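Local coordinates for protein acyl-CoA thioesterase (Alicyclobacillus acidocaldarius subsp. acidocaldarius, PDB 3RQB) that is of unproven function but probably hydrolyses acyl-CoA thioesters, as a double-hotdog protein, at residues Gly60-Lys74 / Gln100-Ile114. Sequence-based numbering, arbitrary orientation.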
ATOM      1  N   GLY B  60      -8.537  10.882 -16.790  1.00 53.08           N
ATOM      2  CA  GLY B  60      -7.499   9.877 -16.865  1.00 51.61           C
ATOM      3  C   GLY B  60      -7.988   8.512 -16.418  1.00 54.55           C
ATOM      4  O   GLY B  60      -9.191   8.253 -16.301  1.00 54.95           O
ATOM      5  N   GLN B  61      -7.028   7.638 -16.158  1.00 57.48           N
ATOM      6  CA  GLN B  61      -7.297   6.271 -15.746  1.00 54.79           C
ATOM      7  C   GLN B  61      -6.617   5.962 -14.403  1.00 53.63           C
ATOM      8  O   GLN B  61      -5.691   6.661 -13.978  1.00 57.42           O
ATOM      9  CB  GLN B  61      -6.830   5.303 -16.840  1.00 55.10           C
ATOM     10  CG  GLN B  61      -7.650   5.368 -18.126  1.00 60.35           C
ATOM     11  CD  GLN B  61      -9.089   4.895 -17.926  1.00 79.21           C
ATOM     12  OE1 GLN B  61      -9.665   5.053 -16.846  1.00 90.46           O
ATOM     13  NE2 GLN B  61      -9.671   4.307 -18.965  1.00 80.70           N
ATOM     14  N   PRO B  62      -7.095   4.923 -13.717  1.00 46.78           N
ATOM     15  CA  PRO B  62      -6.594   4.550 -12.391  1.00 45.17           C
ATOM     16  C   PRO B  62      -5.093   4.307 -12.321  1.00 47.92           C
ATOM     17  O   PRO B  62      -4.477   3.718 -13.214  1.00 46.58           O
ATOM     18  CB  PRO B  62      -7.321   3.241 -12.105  1.00 38.48           C
ATOM     19  CG  PRO B  62      -8.585   3.343 -12.882  1.00 37.51           C
ATOM     20  CD  PRO B  62      -8.260   4.121 -14.119  1.00 42.10           C
ATOM     21  N   LEU B  63      -4.523   4.746 -11.212  1.00 49.87           N
ATOM     22  CA  LEU B  63      -3.136   4.483 -10.886  1.00 46.08           C
ATOM     23  C   LEU B  63      -3.028   3.598  -9.639  1.00 46.01           C
ATOM     24  O   LEU B  63      -2.508   2.480  -9.696  1.00 46.92           O
ATOM     25  CB  LEU B  63      -2.402   5.803 -10.694  1.00 49.60           C
ATOM     26  CG  LEU B  63      -2.328   6.522 -12.039  1.00 53.18           C
ATOM     27  CD1 LEU B  63      -1.837   7.958 -11.919  1.00 46.50           C
ATOM     28  CD2 LEU B  63      -1.458   5.713 -12.982  1.00 54.73           C
ATOM     29  N   ALA B  64      -3.504   4.107  -8.509  1.00 44.91           N
ATOM     30  CA  ALA B  64      -3.393   3.375  -7.261  1.00 39.95           C
ATOM     31  C   ALA B  64      -4.716   3.355  -6.511  1.00 44.90           C
ATOM     32  O   ALA B  64      -5.559   4.232  -6.695  1.00 47.45           O
ATOM     33  CB  ALA B  64      -2.303   3.982  -6.394  1.00 35.61           C
ATOM     34  N   LEU B  65      -4.880   2.336  -5.670  1.00 44.11           N
ATOM     35  CA  LEU B  65      -6.022   2.225  -4.775  1.00 39.43           C
ATOM     36  C   LEU B  65      -5.608   1.672  -3.414  1.00 44.96           C
ATOM     37  O   LEU B  65      -4.872   0.687  -3.328  1.00 48.37           O
ATOM     38  CB  LEU B  65      -7.096   1.321  -5.370  1.00 37.94           C
ATOM     39  CG  LEU B  65      -8.312   1.167  -4.446  1.00 42.81           C
ATOM     40  CD1 LEU B  65      -8.834   2.530  -3.967  1.00 43.62           C
ATOM     41  CD2 LEU B  65      -9.435   0.373  -5.103  1.00 43.58           C
ATOM     42  N   THR B  66      -6.085   2.322  -2.356  1.00 43.20           N
ATOM     43  CA  THR B  66      -5.924   1.834  -0.997  1.00 37.55           C
ATOM     44  C   THR B  66      -7.303   1.805  -0.373  1.00 41.17           C
ATOM     45  O   THR B  66      -7.979   2.831  -0.314  1.00 42.43           O
ATOM     46  CB  THR B  66      -5.013   2.748  -0.153  1.00 36.59           C
ATOM     47  OG1 THR B  66      -3.655   2.638  -0.608  1.00 33.54           O
ATOM     48  CG2 THR B  66      -5.098   2.366   1.321  1.00 38.38           C
ATOM     49  N   VAL B  67      -7.727   0.621   0.054  1.00 42.97           N
ATOM     50  CA  VAL B  67      -9.022   0.450   0.696  1.00 38.44           C
ATOM     51  C   VAL B  67      -8.797   0.009   2.117  1.00 34.58           C
ATOM     52  O   VAL B  67      -8.076  -0.951   2.362  1.00 37.49           O
ATOM     53  CB  VAL B  67      -9.865  -0.661   0.035  1.00 41.98           C
ATOM     54  CG1 VAL B  67     -11.172  -0.858   0.796  1.00 39.27           C
ATOM     55  CG2 VAL B  67     -10.131  -0.361  -1.429  1.00 36.78           C
ATOM     56  N   ASN B  68      -9.427   0.706   3.050  1.00 39.08           N
ATOM     57  CA  ASN B  68      -9.377   0.323   4.453  1.00 41.40           C
ATOM     58  C   ASN B  68     -10.750  -0.160   4.906  1.00 39.84           C
ATOM     59  O   ASN B  68     -11.745   0.556   4.742  1.00 38.13           O
ATOM     60  CB  ASN B  68      -8.916   1.511   5.288  1.00 43.24           C
ATOM     61  CG  ASN B  68      -7.775   2.258   4.634  1.00 55.43           C
ATOM     62  OD1 ASN B  68      -7.911   3.427   4.256  1.00 66.24           O
ATOM     63  ND2 ASN B  68      -6.651   1.576   4.462  1.00 52.28           N
ATOM     64  N   PHE B  69     -10.812  -1.371   5.464  1.00 32.16           N
ATOM     65  CA  PHE B  69     -12.093  -1.908   5.912  1.00 33.37           C
ATOM     66  C   PHE B  69     -12.303  -1.592   7.394  1.00 40.15           C
ATOM     67  O   PHE B  69     -11.695  -2.210   8.286  1.00 28.32           O
ATOM     68  CB  PHE B  69     -12.156  -3.419   5.684  1.00 28.45           C
ATOM     69  CG  PHE B  69     -11.783  -3.843   4.282  1.00 32.27           C
ATOM     70  CD1 PHE B  69     -12.762  -4.153   3.351  1.00 35.66           C
ATOM     71  CD2 PHE B  69     -10.450  -3.937   3.897  1.00 31.65           C
ATOM     72  CE1 PHE B  69     -12.424  -4.546   2.054  1.00 33.83           C
ATOM     73  CE2 PHE B  69     -10.098  -4.333   2.598  1.00 29.15           C
ATOM     74  CZ  PHE B  69     -11.085  -4.637   1.678  1.00 28.91           C
ATOM     75  N   ALA B  70     -13.233  -0.666   7.635  1.00 44.63           N
ATOM     76  CA  ALA B  70     -13.437  -0.079   8.950  1.00 48.26           C
ATOM     77  C   ALA B  70     -14.237  -1.028   9.801  1.00 50.22           C
ATOM     78  O   ALA B  70     -14.118  -1.041  11.024  1.00 53.40           O
ATOM     79  CB  ALA B  70     -14.151   1.234   8.822  1.00 48.69           C
ATOM     80  N   ALA B  71     -15.011  -1.862   9.128  1.00 48.06           N
ATOM     81  CA  ALA B  71     -15.943  -2.749   9.786  1.00 50.15           C
ATOM     82  C   ALA B  71     -16.542  -3.570   8.674  1.00 54.84           C
ATOM     83  O   ALA B  71     -16.686  -3.071   7.558  1.00 56.96           O
ATOM     84  CB  ALA B  71     -17.018  -1.948  10.481  1.00 48.46           C
ATOM     85  N   PRO B  72     -16.858  -4.847   8.961  1.00 59.56           N
ATOM     86  CA  PRO B  72     -17.463  -5.743   7.965  1.00 59.18           C
ATOM     87  C   PRO B  72     -18.792  -5.192   7.459  1.00 61.88           C
ATOM     88  O   PRO B  72     -19.664  -4.829   8.252  1.00 67.44           O
ATOM     89  CB  PRO B  72     -17.686  -7.045   8.750  1.00 50.80           C
ATOM     90  CG  PRO B  72     -17.658  -6.641  10.187  1.00 51.41           C
ATOM     91  CD  PRO B  72     -16.689  -5.509  10.267  1.00 54.98           C
ATOM     92  N   ALA B  73     -18.951  -5.133   6.145  1.00 55.10           N
ATOM     93  CA  ALA B  73     -20.171  -4.580   5.595  1.00 53.22           C
ATOM     94  C   ALA B  73     -21.311  -5.596   5.713  1.00 56.80           C
ATOM     95  O   ALA B  73     -21.113  -6.790   5.471  1.00 58.63           O
ATOM     96  CB  ALA B  73     -19.952  -4.159   4.155  1.00 49.31           C
ATOM     97  N   LYS B  74     -22.486  -5.115   6.121  1.00 55.64           N
ATOM     98  CA  LYS B  74     -23.708  -5.918   6.164  1.00 54.88           C
ATOM     99  C   LYS B  74     -24.109  -6.211   4.730  1.00 52.64           C
ATOM    100  O   LYS B  74     -23.626  -5.526   3.818  1.00 52.64           O
ATOM    101  CB  LYS B  74     -24.834  -5.168   6.882  1.00 53.77           C
ATOM    102  CG  LYS B  74     -24.600  -4.921   8.377  1.00 61.38           C
ATOM    103  CD  LYS B  74     -23.891  -3.592   8.654  1.00 70.57           C
ATOM    104  CE  LYS B  74     -24.146  -3.120  10.089  1.00 77.94           C
ATOM    105  NZ  LYS B  74     -24.721  -4.203  10.956  1.00 79.29           N
ATOM    106  N   GLN B 100     -23.340   2.385   5.626  1.00 60.09           N
ATOM    107  CA  GLN B 100     -24.608   1.668   5.756  1.00 61.01           C
ATOM    108  C   GLN B 100     -25.225   2.037   7.091  1.00 71.66           C
ATOM    109  O   GLN B 100     -24.541   2.002   8.119  1.00 73.20           O
ATOM    110  CB  GLN B 100     -24.381   0.167   5.749  1.00 47.53           C
ATOM    111  CG  GLN B 100     -24.376  -0.450   4.396  1.00 48.72           C
ATOM    112  CD  GLN B 100     -23.890  -1.870   4.450  1.00 54.27           C
ATOM    113  OE1 GLN B 100     -23.099  -2.229   5.328  1.00 48.98           O
ATOM    114  NE2 GLN B 100     -24.365  -2.699   3.523  1.00 57.21           N
ATOM    115  N   ASP B 101     -26.510   2.377   7.093  1.00 77.58           N
ATOM    116  CA  ASP B 101     -27.183   2.724   8.341  1.00 82.34           C
ATOM    117  C   ASP B 101     -26.448   3.856   9.065  1.00 79.58           C
ATOM    118  O   ASP B 101     -26.287   3.815  10.287  1.00 79.62           O
ATOM    119  CB  ASP B 101     -27.266   1.508   9.274  1.00 87.07           C
ATOM    120  CG  ASP B 101     -27.833   0.278   8.590  1.00 93.35           C
ATOM    121  OD1 ASP B 101     -29.064   0.239   8.372  1.00 95.91           O
ATOM    122  OD2 ASP B 101     -27.048  -0.656   8.288  1.00 92.43           O
ATOM    123  N   GLY B 102     -25.982   4.849   8.312  1.00 75.18           N
ATOM    124  CA  GLY B 102     -25.358   6.028   8.893  1.00 67.97           C
ATOM    125  C   GLY B 102     -23.945   5.868   9.442  1.00 65.82           C
ATOM    126  O   GLY B 102     -23.320   6.842   9.851  1.00 57.67           O
ATOM    127  N   GLU B 103     -23.418   4.653   9.446  1.00 73.59           N
ATOM    128  CA  GLU B 103     -22.083   4.442   9.993  1.00 83.56           C
ATOM    129  C   GLU B 103     -21.064   4.146   8.891  1.00 79.23           C
ATOM    130  O   GLU B 103     -21.410   3.587   7.843  1.00 82.87           O
ATOM    131  CB  GLU B 103     -22.099   3.335  11.053  1.00 95.97           C
ATOM    132  CG  GLU B 103     -22.613   3.793  12.417  1.00106.26           C
ATOM    133  CD  GLU B 103     -22.707   2.659  13.431  1.00115.17           C
ATOM    134  OE1 GLU B 103     -23.574   1.772  13.255  1.00117.67           O
ATOM    135  OE2 GLU B 103     -21.916   2.659  14.405  1.00117.44           O
ATOM    136  N   VAL B 104     -19.815   4.548   9.115  1.00 64.92           N
ATOM    137  CA  VAL B 104     -18.780   4.286   8.129  1.00 56.32           C
ATOM    138  C   VAL B 104     -18.305   2.847   8.153  1.00 55.43           C
ATOM    139  O   VAL B 104     -17.787   2.350   9.151  1.00 57.81           O
ATOM    140  CB  VAL B 104     -17.550   5.163   8.305  1.00 52.30           C
ATOM    141  CG1 VAL B 104     -16.556   4.827   7.210  1.00 52.43           C
ATOM    142  CG2 VAL B 104     -17.925   6.623   8.252  1.00 47.21           C
ATOM    143  N   VAL B 105     -18.439   2.217   6.999  1.00 55.85           N
ATOM    144  CA  VAL B 105     -18.113   0.823   6.774  1.00 55.37           C
ATOM    145  C   VAL B 105     -16.710   0.672   6.183  1.00 47.38           C
ATOM    146  O   VAL B 105     -15.878  -0.072   6.714  1.00 42.90           O
ATOM    147  CB  VAL B 105     -19.165   0.146   5.895  1.00 62.45           C
ATOM    148  CG1 VAL B 105     -18.538  -0.982   5.094  1.00 74.68           C
ATOM    149  CG2 VAL B 105     -20.294  -0.371   6.760  1.00 56.19           C
ATOM    150  N   THR B 106     -16.503   1.297   5.023  1.00 43.55           N
ATOM    151  CA  THR B 106     -15.249   1.202   4.283  1.00 41.85           C
ATOM    152  C   THR B 106     -14.767   2.568   3.762  1.00 43.43           C
ATOM    153  O   THR B 106     -15.584   3.406   3.397  1.00 47.26           O
ATOM    154  CB  THR B 106     -15.433   0.215   3.114  1.00 41.65           C
ATOM    155  OG1 THR B 106     -15.796  -1.069   3.648  1.00 48.06           O
ATOM    156  CG2 THR B 106     -14.169   0.092   2.282  1.00 34.00           C
ATOM    157  N   THR B 107     -13.449   2.797   3.756  1.00 44.07           N
ATOM    158  CA  THR B 107     -12.860   3.991   3.131  1.00 51.56           C
ATOM    159  C   THR B 107     -11.742   3.641   2.157  1.00 56.52           C
ATOM    160  O   THR B 107     -11.103   2.591   2.265  1.00 57.69           O
ATOM    161  CB  THR B 107     -12.301   5.027   4.148  1.00 48.90           C
ATOM    162  OG1 THR B 107     -11.006   4.619   4.626  1.00 42.81           O
ATOM    163  CG2 THR B 107     -13.270   5.221   5.305  1.00 48.25           C
ATOM    164  N   ALA B 108     -11.510   4.536   1.205  1.00 51.41           N
ATOM    165  CA  ALA B 108     -10.525   4.289   0.171  1.00 48.18           C
ATOM    166  C   ALA B 108      -9.970   5.599  -0.355  1.00 47.71           C
ATOM    167  O   ALA B 108     -10.632   6.635  -0.293  1.00 51.00           O
ATOM    168  CB  ALA B 108     -11.141   3.478  -0.965  1.00 45.57           C
ATOM    169  N   THR B 109      -8.748   5.550  -0.864  1.00 42.32           N
ATOM    170  CA  THR B 109      -8.186   6.681  -1.581  1.00 45.96           C
ATOM    171  C   THR B 109      -7.716   6.165  -2.937  1.00 45.51           C
ATOM    172  O   THR B 109      -7.285   5.014  -3.065  1.00 39.45           O
ATOM    173  CB  THR B 109      -7.023   7.370  -0.807  1.00 61.42           C
ATOM    174  OG1 THR B 109      -5.930   6.455  -0.640  1.00 63.38           O
ATOM    175  CG2 THR B 109      -7.489   7.859   0.565  1.00 59.74           C
ATOM    176  N   ALA B 110      -7.815   7.007  -3.954  1.00 47.57           N
ATOM    177  CA  ALA B 110      -7.417   6.592  -5.289  1.00 43.89           C
ATOM    178  C   ALA B 110      -6.700   7.699  -6.044  1.00 47.52           C
ATOM    179  O   ALA B 110      -6.944   8.899  -5.834  1.00 48.78           O
ATOM    180  CB  ALA B 110      -8.627   6.100  -6.086  1.00 30.61           C
ATOM    181  N   VAL B 111      -5.815   7.278  -6.935  1.00 39.92           N
ATOM    182  CA  VAL B 111      -5.112   8.210  -7.778  1.00 34.93           C
ATOM    183  C   VAL B 111      -5.403   7.879  -9.225  1.00 38.25           C
ATOM    184  O   VAL B 111      -5.164   6.765  -9.669  1.00 32.97           O
ATOM    185  CB  VAL B 111      -3.611   8.128  -7.535  1.00 29.40           C
ATOM    186  CG1 VAL B 111      -2.905   9.253  -8.268  1.00 25.07           C
ATOM    187  CG2 VAL B 111      -3.325   8.192  -6.033  1.00 34.14           C
ATOM    188  N   PHE B 112      -5.926   8.858  -9.956  1.00 47.94           N
ATOM    189  CA  PHE B 112      -6.131   8.733 -11.395  1.00 48.30           C
ATOM    190  C   PHE B 112      -5.161   9.645 -12.100  1.00 45.07           C
ATOM    191  O   PHE B 112      -4.773  10.675 -11.561  1.00 47.34           O
ATOM    192  CB  PHE B 112      -7.539   9.150 -11.784  1.00 49.72           C
ATOM    193  CG  PHE B 112      -8.571   8.130 -11.474  1.00 55.80           C
ATOM    194  CD1 PHE B 112      -8.904   7.837 -10.162  1.00 58.34           C
ATOM    195  CD2 PHE B 112      -9.222   7.465 -12.494  1.00 60.83           C
ATOM    196  CE1 PHE B 112      -9.872   6.899  -9.873  1.00 56.22           C
ATOM    197  CE2 PHE B 112     -10.190   6.524 -12.211  1.00 63.89           C
ATOM    198  CZ  PHE B 112     -10.516   6.239 -10.897  1.00 57.44           C
ATOM    199  N   GLY B 113      -4.766   9.270 -13.308  1.00 42.34           N
ATOM    200  CA  GLY B 113      -3.876  10.108 -14.081  1.00 44.32           C
ATOM    201  C   GLY B 113      -3.815   9.708 -15.538  1.00 49.39           C
ATOM    202  O   GLY B 113      -4.132   8.573 -15.901  1.00 42.88           O
ATOM    203  N   ILE B 114      -3.412  10.653 -16.378  1.00 56.18           N
ATOM    204  CA  ILE B 114      -3.209  10.381 -17.787  1.00 51.17           C
ATOM    205  C   ILE B 114      -1.737  10.150 -18.026  1.00 54.18           C
ATOM    206  O   ILE B 114      -0.905  11.017 -17.727  1.00 60.65           O
ATOM    207  CB  ILE B 114      -3.663  11.558 -18.652  1.00 45.69           C
ATOM    208  CG1 ILE B 114      -5.125  11.902 -18.338  1.00 51.06           C
ATOM    209  CG2 ILE B 114      -3.439  11.234 -20.141  1.00 37.96           C
ATOM    210  CD1 ILE B 114      -5.386  13.387 -18.118  1.00 51.51           C
TER
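Val111 O takes two backbone N-H groups from the facing strand, one from Leu63 N at 2.6 Å and a weak one from Ala64 N at 3.3 Å. This shared acceptor marks a classic beta bulge, which shifts the register of antiparallel strands 61-69 and 103-113; beyond it, paired bonds continue through Thr66-Thr109 and Asn68-Thr107. Near the bulge, the CA-H of Pro62 lies over one face of the Phe112 ring, a CH-pi contact 4.1 Å from the centroid, while Pro62 CD meets Phe112 CE2 at 3.6 Å; a flat apolar ring suits the compact pyrrolidine. Phe112 CG stands anti to its carbonyl carbon (chi1 -77°), which carries the ring beside Pro62. Small Ala108 and Ala110 let Leu65 CD1 settle between them, 3.9 Å from Ala108 CB. At the far end, Gln100 suits its place because one amide both gives and accepts: NE2 donates to Lys74 O at 2.9 Å, nearly straight at 170°, while OE1 receives a weak bond from Lys74 N. NE2 also bonds Pro77 O. A leucine here would probably leave Lys74 O and Pro77 O without this donor and the backbone at Lys74 less firmly held. Helix 41-53 covers the face bearing Val67, Thr106 and Phe112, the helix-on-antiparallel-sheet arrangement of the hotdog fold; Thr66 and Asn68 point to the opposite face, where Asn68 OD1 bonds Thr109 of the second subunit, and strands 206-215 and 91-100 flank the pair.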